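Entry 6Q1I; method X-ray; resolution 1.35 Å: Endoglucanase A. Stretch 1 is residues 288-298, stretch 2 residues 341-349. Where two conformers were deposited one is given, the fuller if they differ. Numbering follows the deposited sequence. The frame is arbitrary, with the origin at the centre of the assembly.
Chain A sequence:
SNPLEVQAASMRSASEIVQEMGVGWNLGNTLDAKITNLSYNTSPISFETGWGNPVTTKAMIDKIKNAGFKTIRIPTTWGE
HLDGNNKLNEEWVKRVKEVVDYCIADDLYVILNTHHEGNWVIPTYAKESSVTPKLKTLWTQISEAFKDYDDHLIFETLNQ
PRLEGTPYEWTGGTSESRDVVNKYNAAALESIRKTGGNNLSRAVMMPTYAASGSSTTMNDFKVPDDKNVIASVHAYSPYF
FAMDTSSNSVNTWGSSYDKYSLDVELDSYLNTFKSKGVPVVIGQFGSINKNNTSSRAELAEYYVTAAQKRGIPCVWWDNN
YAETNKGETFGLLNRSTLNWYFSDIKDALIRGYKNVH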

ATOM      1  N   ILE A 288     -11.093  11.771   2.544  1.00  9.96           N
ATOM      2  CA  ILE A 288     -10.621  12.861   3.396  1.00  9.39           C
ATOM      3  C   ILE A 288     -11.768  13.514   4.163  1.00  9.94           C
ATOM      4  O   ILE A 288     -12.943  13.314   3.848  1.00 11.00           O
ATOM      5  CB  ILE A 288      -9.806  13.904   2.602  1.00  9.69           C
ATOM      6  CG1 ILE A 288     -10.683  14.660   1.610  1.00 10.62           C
ATOM      7  CG2 ILE A 288      -8.631  13.233   1.895  1.00 10.23           C
ATOM      8  CD1 ILE A 288      -9.965  15.803   0.922  1.00 12.03           C
ATOM      9  N   ASN A 289     -11.419  14.301   5.176  1.00 10.02           N
ATOM     10  CA  ASN A 289     -12.396  14.900   6.081  1.00 11.00           C
ATOM     11  C   ASN A 289     -12.947  16.193   5.496  1.00 10.97           C
ATOM     12  O   ASN A 289     -12.320  17.250   5.589  1.00 12.80           O
ATOM     13  CB  ASN A 289     -11.734  15.171   7.429  1.00 11.26           C
ATOM     14  CG  ASN A 289     -12.666  15.822   8.406  1.00 12.04           C
ATOM     15  OD1 ASN A 289     -13.865  15.918   8.163  1.00 12.42           O
ATOM     16  ND2 ASN A 289     -12.120  16.279   9.526  1.00 13.77           N
ATOM     17  N   LYS A 290     -14.145  16.115   4.913  1.00 11.23           N
ATOM     18  CA  LYS A 290     -14.885  17.282   4.452  1.00 11.48           C
ATOM     19  C   LYS A 290     -16.084  17.567   5.356  1.00 13.06           C
ATOM     20  O   LYS A 290     -17.133  18.017   4.889  1.00 14.77           O
ATOM     21  CB  LYS A 290     -15.331  17.106   2.999  1.00 11.88           C
ATOM     22  CG  LYS A 290     -14.189  16.825   2.036  1.00 12.00           C
ATOM     23  CD  LYS A 290     -14.674  16.567   0.609  1.00 11.80           C
ATOM     24  CE  LYS A 290     -13.507  16.304  -0.323  1.00 11.87           C
ATOM     25  NZ  LYS A 290     -13.951  15.984  -1.709  1.00 12.46           N
ATOM     26  N   ASN A 291     -15.937  17.306   6.656  1.00 12.63           N
ATOM     27  CA  ASN A 291     -17.019  17.517   7.619  1.00 13.88           C
ATOM     28  C   ASN A 291     -18.278  16.791   7.153  1.00 14.05           C
ATOM     29  O   ASN A 291     -19.398  17.316   7.216  1.00 16.38           O
ATOM     30  CB  ASN A 291     -17.271  19.008   7.874  1.00 15.52           C
ATOM     31  CG  ASN A 291     -17.971  19.264   9.196  1.00 20.41           C
ATOM     32  OD1 ASN A 291     -17.880  18.463  10.122  1.00 23.06           O
ATOM     33  ND2 ASN A 291     -18.670  20.386   9.292  1.00 21.11           N
ATOM     34  N   ASN A 292     -18.081  15.558   6.685  1.00 13.44           N
ATOM     35  CA  ASN A 292     -19.100  14.795   5.975  1.00 12.15           C
ATOM     36  C   ASN A 292     -19.056  13.330   6.393  1.00 12.47           C
ATOM     37  O   ASN A 292     -19.097  12.420   5.566  1.00 12.96           O
ATOM     38  CB  ASN A 292     -18.917  14.919   4.464  1.00 12.14           C
ATOM     39  CG  ASN A 292     -17.555  14.432   3.987  1.00 11.49           C
ATOM     40  OD1 ASN A 292     -16.569  14.452   4.724  1.00 11.10           O
ATOM     41  ND2 ASN A 292     -17.497  14.024   2.728  1.00 12.49           N
ATOM     42  N   THR A 293     -19.018  13.099   7.705  1.00 13.01           N
ATOM     43  CA  THR A 293     -18.795  11.759   8.237  1.00 13.55           C
ATOM     44  C   THR A 293     -19.873  10.771   7.801  1.00 13.13           C
ATOM     45  O   THR A 293     -19.573   9.596   7.560  1.00 12.84           O
ATOM     46  CB  THR A 293     -18.691  11.839   9.764  1.00 13.82           C
ATOM     47  OG1 THR A 293     -17.614  12.719  10.114  1.00 15.52           O
ATOM     48  CG2 THR A 293     -18.434  10.463  10.377  1.00 14.49           C
ATOM     49  N   SER A 294     -21.133  11.206   7.713  1.00 12.67           N
ATOM     50  CA  SER A 294     -22.202  10.285   7.328  0.71 12.42           C
ATOM     51  C   SER A 294     -21.941   9.688   5.949  1.00 12.22           C
ATOM     52  O   SER A 294     -22.076   8.473   5.743  1.00 13.27           O
ATOM     53  CB  SER A 294     -23.559  10.998   7.333  0.71 13.53           C
ATOM     54  OG  SER A 294     -23.897  11.492   8.612  0.71 15.07           O
ATOM     55  N   SER A 295     -21.572  10.536   4.986  1.00 12.24           N
ATOM     56  CA  SER A 295     -21.290  10.054   3.637  1.00 11.81           C
ATOM     57  C   SER A 295     -20.016   9.225   3.600  1.00 10.91           C
ATOM     58  O   SER A 295     -19.950   8.211   2.893  1.00 10.89           O
ATOM     59  CB  SER A 295     -21.164  11.226   2.666  1.00 13.82           C
ATOM     60  OG  SER A 295     -22.433  11.761   2.346  1.00 17.42           O
ATOM     61  N   ARG A 296     -18.984   9.644   4.340  1.00 10.46           N
ATOM     62  CA  ARG A 296     -17.749   8.866   4.374  1.00  9.97           C
ATOM     63  C   ARG A 296     -17.995   7.472   4.936  1.00 10.30           C
ATOM     64  O   ARG A 296     -17.426   6.488   4.451  1.00 10.26           O
ATOM     65  CB  ARG A 296     -16.692   9.592   5.206  1.00 10.98           C
ATOM     66  CG  ARG A 296     -16.226  10.909   4.624  1.00 10.30           C
ATOM     67  CD  ARG A 296     -15.277  11.605   5.571  1.00 10.87           C
ATOM     68  NE  ARG A 296     -14.001  10.906   5.684  1.00 10.45           N
ATOM     69  CZ  ARG A 296     -13.154  11.054   6.696  1.00 10.03           C
ATOM     70  NH1 ARG A 296     -13.449  11.874   7.697  1.00 10.93           N
ATOM     71  NH2 ARG A 296     -12.006  10.393   6.704  1.00 11.02           N
ATOM     72  N   ALA A 297     -18.845   7.367   5.955  1.00 10.69           N
ATOM     73  CA  ALA A 297     -19.152   6.064   6.533  1.00 10.37           C
ATOM     74  C   ALA A 297     -19.959   5.203   5.569  1.00 10.85           C
ATOM     75  O   ALA A 297     -19.736   3.992   5.487  1.00 11.23           O
ATOM     76  CB  ALA A 297     -19.900   6.236   7.855  1.00 11.78           C
ATOM     77  N   GLU A 298     -20.928   5.796   4.862  1.00 11.21           N
ATOM     78  CA  GLU A 298     -21.671   5.044   3.856  0.52 11.68           C
ATOM     79  C   GLU A 298     -20.731   4.476   2.800  1.00 10.54           C
ATOM     80  O   GLU A 298     -20.823   3.300   2.438  1.00 11.47           O
ATOM     81  CB  GLU A 298     -22.728   5.936   3.203  0.52 14.01           C
ATOM     82  CG  GLU A 298     -23.967   6.161   4.047  0.52 18.89           C
ATOM     83  CD  GLU A 298     -25.132   6.694   3.237  0.52 22.99           C
ATOM     84  OE1 GLU A 298     -25.824   7.613   3.718  0.52 25.86           O
ATOM     85  OE2 GLU A 298     -25.356   6.192   2.116  0.52 24.21           O
TER
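Stretch 2 341-349: YFSDIKDAL

Stretch 2 enters through two loop residues, Tyr-341 and Phe-342, and then runs as a helix from Ser-343 through Leu-349 and onward. It lies beside the helix that begins at Thr-293 in stretch 1, pointing nearly the same way: the N-to-C directions differ by 15°, with a signed crossing angle of -15°, and the axes approach to 8.5 Å. Phe-342 and Asn-292 each hold the N-cap position of their helix, although the Asn-292 side chain makes no capping bond. The closest backbone register pairs Ala-297 with Ile-345, whose CA atoms are 4.6 Å apart.

Near this point Ala-297 packs against Ala-348 as well as Ile-345. Ala-297 CB lies 4.0 Å from Ala-348 CB and 3.8 Å from the carbonyl O of Asp-344, while Ala-297 O is 3.2 Å from Ala-348 CB. The carbonyl O of Asp-344 accepts the helical bond from Ala-348 N, at 3.0 Å, and the methyl of Ala-297 makes a plain van der Waals contact with that O.

Ile-345, with chi1 m and chi2 t, supplies the larger apolar surface in the middle. Its CG1 is 4.4 Å from Ala-297 CB and 4.1 Å from Thr-293 CG2, and its CD1 reaches 3.3 Å from Arg-296 CZ, lying over one face of the guanidinium. Thr-293 CG2 also touches Asp-344 CB, at 4.1 Å, so its methyl spans two successive residues of the facing helix.

The aromatic contact centres on Phe-342, whose CA-to-CB bond points toward stretch 1. Arg-296 forms a cation-pi interaction with it: CZ of Arg-296 stands 4.8 Å from the centroid of the Phe-342 ring, 23° off the ring normal, and NH1 approaches Phe-342 CE2 to 3.5 Å. The guanidinium thus presents a face to Ile-345 and its edge to Phe-342. At the ring edge, Asn-289 ND2 lies 3.4 Å from Phe-342 CZ; Thr-293 OG1 comes equally close to Phe-342 CD1, at 3.4 Å.

Polar bonding does little to join the stretches directly, since no hydrogen bond or salt bridge crosses between them. One water does bridge them, donating to Asp-344 OD2 at 3.1 Å and making a weak bond to Ser-294 OG at 3.5 Å. Within stretch 1, Asn-289 OD1 accepts from Asn-291 N at 2.9 Å, which helps shape the loop that carries Asn-289 to the ring. The rule to read here is that alanine and isoleucine meet at the close approach, and an arginine touches isoleucine with a face and phenylalanine with its edge.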

ATOM      1  N   TYR A 341     -10.562   9.253  15.604  1.00 12.28           N
ATOM      2  CA  TYR A 341     -11.031  10.542  15.112  1.00 13.28           C
ATOM      3  C   TYR A 341     -12.477  10.441  14.636  1.00 12.56           C
ATOM      4  O   TYR A 341     -13.270  11.371  14.827  1.00 15.25           O
ATOM      5  CB  TYR A 341     -10.163  11.008  13.938  1.00 12.77           C
ATOM      6  CG  TYR A 341      -8.732  11.364  14.257  1.00 11.58           C
ATOM      7  CD1 TYR A 341      -8.420  12.475  15.029  1.00 12.46           C
ATOM      8  CD2 TYR A 341      -7.690  10.601  13.746  1.00 11.64           C
ATOM      9  CE1 TYR A 341      -7.102  12.801  15.301  1.00 12.66           C
ATOM     10  CE2 TYR A 341      -6.375  10.925  14.004  1.00 11.46           C
ATOM     11  CZ  TYR A 341      -6.087  12.022  14.785  1.00 11.92           C
ATOM     12  OH  TYR A 341      -4.772  12.348  15.050  1.00 13.31           O
ATOM     13  N   PHE A 342     -12.831   9.318  13.987  1.00 12.66           N
ATOM     14  CA  PHE A 342     -14.159   9.070  13.418  1.00 12.84           C
ATOM     15  C   PHE A 342     -14.532   7.609  13.684  1.00 13.62           C
ATOM     16  O   PHE A 342     -14.359   6.728  12.837  1.00 13.24           O
ATOM     17  CB  PHE A 342     -14.190   9.401  11.918  1.00 14.10           C
ATOM     18  CG  PHE A 342     -13.852  10.827  11.624  1.00 15.14           C
ATOM     19  CD1 PHE A 342     -14.798  11.817  11.813  1.00 17.25           C
ATOM     20  CD2 PHE A 342     -12.586  11.189  11.188  1.00 14.90           C
ATOM     21  CE1 PHE A 342     -14.496  13.140  11.576  1.00 19.23           C
ATOM     22  CE2 PHE A 342     -12.275  12.517  10.950  1.00 15.70           C
ATOM     23  CZ  PHE A 342     -13.237  13.492  11.144  1.00 17.52           C
ATOM     24  N   SER A 343     -15.061   7.345  14.880  1.00 14.91           N
ATOM     25  CA  SER A 343     -15.467   5.983  15.204  0.60 14.60           C
ATOM     26  C   SER A 343     -16.521   5.468  14.231  1.00 13.82           C
ATOM     27  O   SER A 343     -16.562   4.266  13.961  1.00 13.92           O
ATOM     28  CB  SER A 343     -15.961   5.899  16.651  0.60 17.27           C
ATOM     29  OG  SER A 343     -17.092   6.719  16.847  0.60 17.81           O
ATOM     30  N   ASP A 344     -17.376   6.354  13.694  1.00 13.58           N
ATOM     31  CA  ASP A 344     -18.413   5.895  12.771  1.00 13.77           C
ATOM     32  C   ASP A 344     -17.813   5.338  11.484  1.00 12.66           C
ATOM     33  O   ASP A 344     -18.382   4.419  10.879  1.00 12.96           O
ATOM     34  CB  ASP A 344     -19.390   7.028  12.422  1.00 16.55           C
ATOM     35  CG  ASP A 344     -20.317   7.414  13.574  1.00 22.49           C
ATOM     36  OD1 ASP A 344     -20.481   6.637  14.535  1.00 23.66           O
ATOM     37  OD2 ASP A 344     -20.902   8.513  13.487  1.00 26.57           O
ATOM     38  N   ILE A 345     -16.690   5.892  11.031  1.00 12.08           N
ATOM     39  CA  ILE A 345     -16.053   5.386   9.816  1.00 10.97           C
ATOM     40  C   ILE A 345     -15.361   4.056  10.093  1.00 10.99           C
ATOM     41  O   ILE A 345     -15.490   3.099   9.323  1.00 11.35           O
ATOM     42  CB  ILE A 345     -15.101   6.426   9.198  1.00 11.40           C
ATOM     43  CG1 ILE A 345     -15.867   7.699   8.833  1.00 12.41           C
ATOM     44  CG2 ILE A 345     -14.390   5.839   7.966  1.00 11.34           C
ATOM     45  CD1 ILE A 345     -14.979   8.857   8.402  1.00 12.60           C
ATOM     46  N   LYS A 346     -14.622   3.972  11.203  1.00 11.30           N
ATOM     47  CA  LYS A 346     -14.052   2.691  11.615  1.00 11.27           C
ATOM     48  C   LYS A 346     -15.137   1.624  11.723  1.00 11.12           C
ATOM     49  O   LYS A 346     -14.980   0.506  11.224  1.00 11.68           O
ATOM     50  CB  LYS A 346     -13.296   2.865  12.935  1.00 12.90           C
ATOM     51  CG  LYS A 346     -12.750   1.586  13.546  1.00 14.46           C
ATOM     52  CD  LYS A 346     -13.734   0.892  14.502  1.00 16.60           C
ATOM     53  CE  LYS A 346     -14.006   1.728  15.745  1.00 19.62           C
ATOM     54  NZ  LYS A 346     -14.862   1.014  16.730  1.00 22.01           N
ATOM     55  N   ASP A 347     -16.252   1.958  12.376  1.00 11.93           N
ATOM     56  CA  ASP A 347     -17.330   0.989  12.542  1.00 11.76           C
ATOM     57  C   ASP A 347     -17.874   0.542  11.193  1.00 10.77           C
ATOM     58  O   ASP A 347     -18.197  -0.634  11.011  1.00 11.82           O
ATOM     59  CB  ASP A 347     -18.461   1.581  13.390  1.00 14.07           C
ATOM     60  CG  ASP A 347     -18.124   1.648  14.866  1.00 16.59           C
ATOM     61  OD1 ASP A 347     -17.142   1.001  15.304  1.00 18.43           O
ATOM     62  OD2 ASP A 347     -18.856   2.363  15.587  1.00 19.57           O
ATOM     63  N   ALA A 348     -17.978   1.471  10.236  1.00 10.86           N
ATOM     64  CA  ALA A 348     -18.489   1.138   8.908  1.00 11.12           C
ATOM     65  C   ALA A 348     -17.548   0.203   8.153  1.00 10.82           C
ATOM     66  O   ALA A 348     -18.002  -0.711   7.451  1.00 11.06           O
ATOM     67  CB  ALA A 348     -18.724   2.421   8.114  1.00 11.76           C
ATOM     68  N   LEU A 349     -16.236   0.418   8.280  1.00  9.98           N
ATOM     69  CA  LEU A 349     -15.267  -0.460   7.629  1.00  9.50           C
ATOM     70  C   LEU A 349     -15.401  -1.888   8.136  1.00  9.98           C
ATOM     71  O   LEU A 349     -15.413  -2.846   7.351  1.00 10.28           O
ATOM     72  CB  LEU A 349     -13.858   0.063   7.891  1.00  9.45           C
ATOM     73  CG  LEU A 349     -13.452   1.358   7.194  1.00  8.97           C
ATOM     74  CD1 LEU A 349     -12.143   1.886   7.771  1.00 10.85           C
ATOM     75  CD2 LEU A 349     -13.319   1.165   5.693  1.00  9.77           C
TER
HETATM   76  O   HOH W   1     -22.000   9.607  10.803  1.00 38.37           O